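Local coordinates for putative uncharacterized protein (Chaetomium thermophilum, PDB 5IJP) that binds inositol hexakisphosphate through the SPX domain of Vtc4 and probably senses inositol polyphosphates in the control of phosphate homeostasis, at residues Lys30-Pro35 / Arg48-Asp53. Numbering follows the deposited sequence.
Sequences KRASGP and REWTED
Arg48 packs its CB, CG and CD against the carbonyl oxygens of Ala32 and Gly34, with CD 3.4 Å from Gly34 O. The chain runs extended from CG to NE, and the guanidinium at its end turns an edge to Gly34: NH1 donates to Gly34 O at 2.8 Å, the oxygen lying near the guanidinium plane. The two backbones are tied as well. Glu49 uses both of its backbone polar atoms: N donates to Pro35 O at 2.8 Å, and O accepts a weak bond from Gly34 N, bent to 133° at the hydrogen. The Thr51 methyl CG2 lies against the glycine backbone, 3.6 Å from Gly34 CA. Ala32 points its CB toward 48-53, where it sits 3.4 Å from both Arg48 O and Glu49 O, with Trp50 CE3 next at 3.9 Å. The CB of Trp50 points away from 30-35, but with CG anti to the backbone N (chi1 -163°) the ring end comes back to Ala32. Beyond it the indole meets Trp154 edge-to-face, and NE1 hydrogen-bonds Glu55 OE1. Asp54 takes hydrogen bonds from both Ser33 OG and Thr51 OG1, joining the loop to the N-cap of helix 52-97. Just upstream, Lys30 NZ reaches the bound inositol hexakisphosphate. The two Glu49 backbone bonds carry the antiparallel pairing of 36-37 with 47-48 a little beyond the strands, in a short beta hairpin that links the ligand-binding N-terminal helical hairpin to the long core helices of the SPX domain.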
ATOM      1  N   LYS A  30      -6.953   4.897 -23.509  1.00 75.90           N
ATOM      2  CA  LYS A  30      -7.898   5.251 -24.570  1.00 77.29           C
ATOM      3  C   LYS A  30      -7.311   6.333 -25.490  1.00 81.56           C
ATOM      4  O   LYS A  30      -7.803   6.516 -26.607  1.00 82.64           O
ATOM      5  CB  LYS A  30      -9.236   5.734 -23.965  1.00 81.23           C
ATOM      6  CG  LYS A  30      -9.911   4.752 -23.000  1.00 95.86           C
ATOM      7  CD  LYS A  30     -10.797   3.730 -23.709  1.00107.55           C
ATOM      8  CE  LYS A  30     -11.407   2.753 -22.736  1.00119.02           C
ATOM      9  NZ  LYS A  30     -12.243   1.739 -23.428  1.00129.59           N
ATOM     10  N   ARG A  31      -6.261   7.042 -25.022  1.00 77.16           N
ATOM     11  CA  ARG A  31      -5.594   8.123 -25.751  1.00 77.97           C
ATOM     12  C   ARG A  31      -4.443   7.633 -26.652  1.00 81.02           C
ATOM     13  O   ARG A  31      -3.293   8.053 -26.486  1.00 80.28           O
ATOM     14  CB  ARG A  31      -5.135   9.234 -24.785  1.00 78.70           C
ATOM     15  CG  ARG A  31      -6.268  10.118 -24.275  1.00 91.17           C
ATOM     16  CD  ARG A  31      -5.780  11.172 -23.297  1.00102.95           C
ATOM     17  NE  ARG A  31      -5.532  10.619 -21.964  1.00110.86           N
ATOM     18  CZ  ARG A  31      -5.191  11.341 -20.900  1.00125.71           C
ATOM     19  NH1 ARG A  31      -5.056  12.659 -20.998  1.00115.58           N
ATOM     20  NH2 ARG A  31      -4.986  10.753 -19.729  1.00110.98           N
ATOM     21  N   ALA A  32      -4.766   6.753 -27.620  1.00 77.56           N
ATOM     22  CA  ALA A  32      -3.805   6.222 -28.590  1.00 77.12           C
ATOM     23  C   ALA A  32      -3.598   7.248 -29.713  1.00 82.61           C
ATOM     24  O   ALA A  32      -4.558   7.908 -30.117  1.00 83.64           O
ATOM     25  CB  ALA A  32      -4.309   4.906 -29.158  1.00 77.63           C
ATOM     26  N   SER A  33      -2.350   7.396 -30.201  1.00 79.33           N
ATOM     27  CA  SER A  33      -2.008   8.385 -31.230  1.00 81.08           C
ATOM     28  C   SER A  33      -1.431   7.803 -32.543  1.00 85.87           C
ATOM     29  O   SER A  33      -0.870   8.552 -33.350  1.00 86.98           O
ATOM     30  CB  SER A  33      -1.065   9.437 -30.651  1.00 85.04           C
ATOM     31  OG  SER A  33       0.149   8.854 -30.206  1.00 92.35           O
ATOM     32  N   GLY A  34      -1.611   6.502 -32.762  1.00 81.69           N
ATOM     33  CA  GLY A  34      -1.123   5.825 -33.961  1.00 82.15           C
ATOM     34  C   GLY A  34      -2.093   5.814 -35.128  1.00 87.73           C
ATOM     35  O   GLY A  34      -3.029   6.619 -35.153  1.00 88.25           O
ATOM     36  N   PRO A  35      -1.897   4.916 -36.128  1.00 84.93           N
ATOM     37  CA  PRO A  35      -2.826   4.884 -37.273  1.00 86.36           C
ATOM     38  C   PRO A  35      -4.203   4.329 -36.909  1.00 90.67           C
ATOM     39  O   PRO A  35      -4.314   3.513 -35.993  1.00 88.86           O
ATOM     40  CB  PRO A  35      -2.104   4.004 -38.294  1.00 88.47           C
ATOM     41  CG  PRO A  35      -1.234   3.120 -37.486  1.00 91.30           C
ATOM     42  CD  PRO A  35      -0.836   3.895 -36.263  1.00 85.82           C
ATOM     43  N   ARG A  48      -7.691   4.563 -33.018  1.00 81.45           N
ATOM     44  CA  ARG A  48      -6.250   4.664 -33.272  1.00 80.10           C
ATOM     45  C   ARG A  48      -5.459   3.551 -32.574  1.00 81.90           C
ATOM     46  O   ARG A  48      -5.871   3.067 -31.517  1.00 80.61           O
ATOM     47  CB  ARG A  48      -5.713   6.054 -32.886  1.00 80.26           C
ATOM     48  CG  ARG A  48      -6.117   7.156 -33.858  1.00 92.17           C
ATOM     49  CD  ARG A  48      -5.405   8.462 -33.563  1.00101.85           C
ATOM     50  NE  ARG A  48      -5.778   9.513 -34.512  1.00112.60           N
ATOM     51  CZ  ARG A  48      -5.112   9.797 -35.627  1.00128.29           C
ATOM     52  NH1 ARG A  48      -4.021   9.113 -35.950  1.00114.39           N
ATOM     53  NH2 ARG A  48      -5.530  10.769 -36.427  1.00118.52           N
ATOM     54  N   GLU A  49      -4.333   3.138 -33.187  1.00 77.79           N
ATOM     55  CA  GLU A  49      -3.453   2.076 -32.693  1.00 76.02           C
ATOM     56  C   GLU A  49      -2.484   2.581 -31.618  1.00 78.08           C
ATOM     57  O   GLU A  49      -2.164   3.771 -31.586  1.00 78.04           O
ATOM     58  CB  GLU A  49      -2.674   1.459 -33.864  1.00 78.07           C
ATOM     59  CG  GLU A  49      -2.445  -0.035 -33.735  1.00 88.11           C
ATOM     60  CD  GLU A  49      -1.872  -0.674 -34.983  1.00108.44           C
ATOM     61  OE1 GLU A  49      -0.647  -0.550 -35.206  1.00100.53           O
ATOM     62  OE2 GLU A  49      -2.651  -1.291 -35.746  1.00103.83           O
ATOM     63  N   TRP A  50      -2.017   1.670 -30.743  1.00 72.91           N
ATOM     64  CA  TRP A  50      -1.071   1.975 -29.668  1.00 71.35           C
ATOM     65  C   TRP A  50       0.356   1.960 -30.223  1.00 75.31           C
ATOM     66  O   TRP A  50       0.740   1.008 -30.910  1.00 75.22           O
ATOM     67  CB  TRP A  50      -1.226   0.968 -28.519  1.00 68.84           C
ATOM     68  CG  TRP A  50      -0.607   1.408 -27.227  1.00 68.70           C
ATOM     69  CD1 TRP A  50       0.546   0.939 -26.669  1.00 71.01           C
ATOM     70  CD2 TRP A  50      -1.132   2.377 -26.309  1.00 68.19           C
ATOM     71  NE1 TRP A  50       0.774   1.558 -25.462  1.00 69.67           N
ATOM     72  CE2 TRP A  50      -0.243   2.442 -25.213  1.00 71.23           C
ATOM     73  CE3 TRP A  50      -2.283   3.185 -26.296  1.00 70.00           C
ATOM     74  CZ2 TRP A  50      -0.457   3.298 -24.126  1.00 70.19           C
ATOM     75  CZ3 TRP A  50      -2.491   4.036 -25.220  1.00 71.17           C
ATOM     76  CH2 TRP A  50      -1.584   4.088 -24.152  1.00 70.87           C
ATOM     77  N   THR A  51       1.127   3.028 -29.945  1.00 71.84           N
ATOM     78  CA  THR A  51       2.505   3.191 -30.429  1.00 72.30           C
ATOM     79  C   THR A  51       3.555   3.116 -29.316  1.00 75.13           C
ATOM     80  O   THR A  51       3.210   2.956 -28.143  1.00 73.59           O
ATOM     81  CB  THR A  51       2.649   4.507 -31.222  1.00 81.94           C
ATOM     82  OG1 THR A  51       2.279   5.611 -30.398  1.00 82.08           O
ATOM     83  CG2 THR A  51       1.854   4.513 -32.509  1.00 81.06           C
ATOM     84  N   GLU A  52       4.844   3.240 -29.704  1.00 72.36           N
ATOM     85  CA  GLU A  52       6.011   3.256 -28.821  1.00 72.00           C
ATOM     86  C   GLU A  52       5.976   4.530 -27.961  1.00 75.41           C
ATOM     87  O   GLU A  52       6.344   4.483 -26.785  1.00 74.23           O
ATOM     88  CB  GLU A  52       7.299   3.211 -29.665  1.00 75.13           C
ATOM     89  CG  GLU A  52       8.557   2.879 -28.884  1.00 86.30           C
ATOM     90  CD  GLU A  52       9.840   3.080 -29.665  1.00109.69           C
ATOM     91  OE1 GLU A  52      10.262   4.248 -29.826  1.00105.90           O
ATOM     92  OE2 GLU A  52      10.430   2.069 -30.110  1.00104.78           O
ATOM     93  N   ASP A  53       5.519   5.658 -28.552  1.00 72.73           N
ATOM     94  CA  ASP A  53       5.384   6.960 -27.891  1.00 72.94           C
ATOM     95  C   ASP A  53       4.264   6.931 -26.850  1.00 74.78           C
ATOM     96  O   ASP A  53       4.410   7.536 -25.787  1.00 74.20           O
ATOM     97  CB  ASP A  53       5.135   8.079 -28.919  1.00 76.68           C
ATOM     98  CG  ASP A  53       6.218   8.229 -29.973  1.00 88.41           C
ATOM     99  OD1 ASP A  53       7.408   8.319 -29.596  1.00 89.40           O
ATOM    100  OD2 ASP A  53       5.872   8.305 -31.170  1.00 95.70           O
TER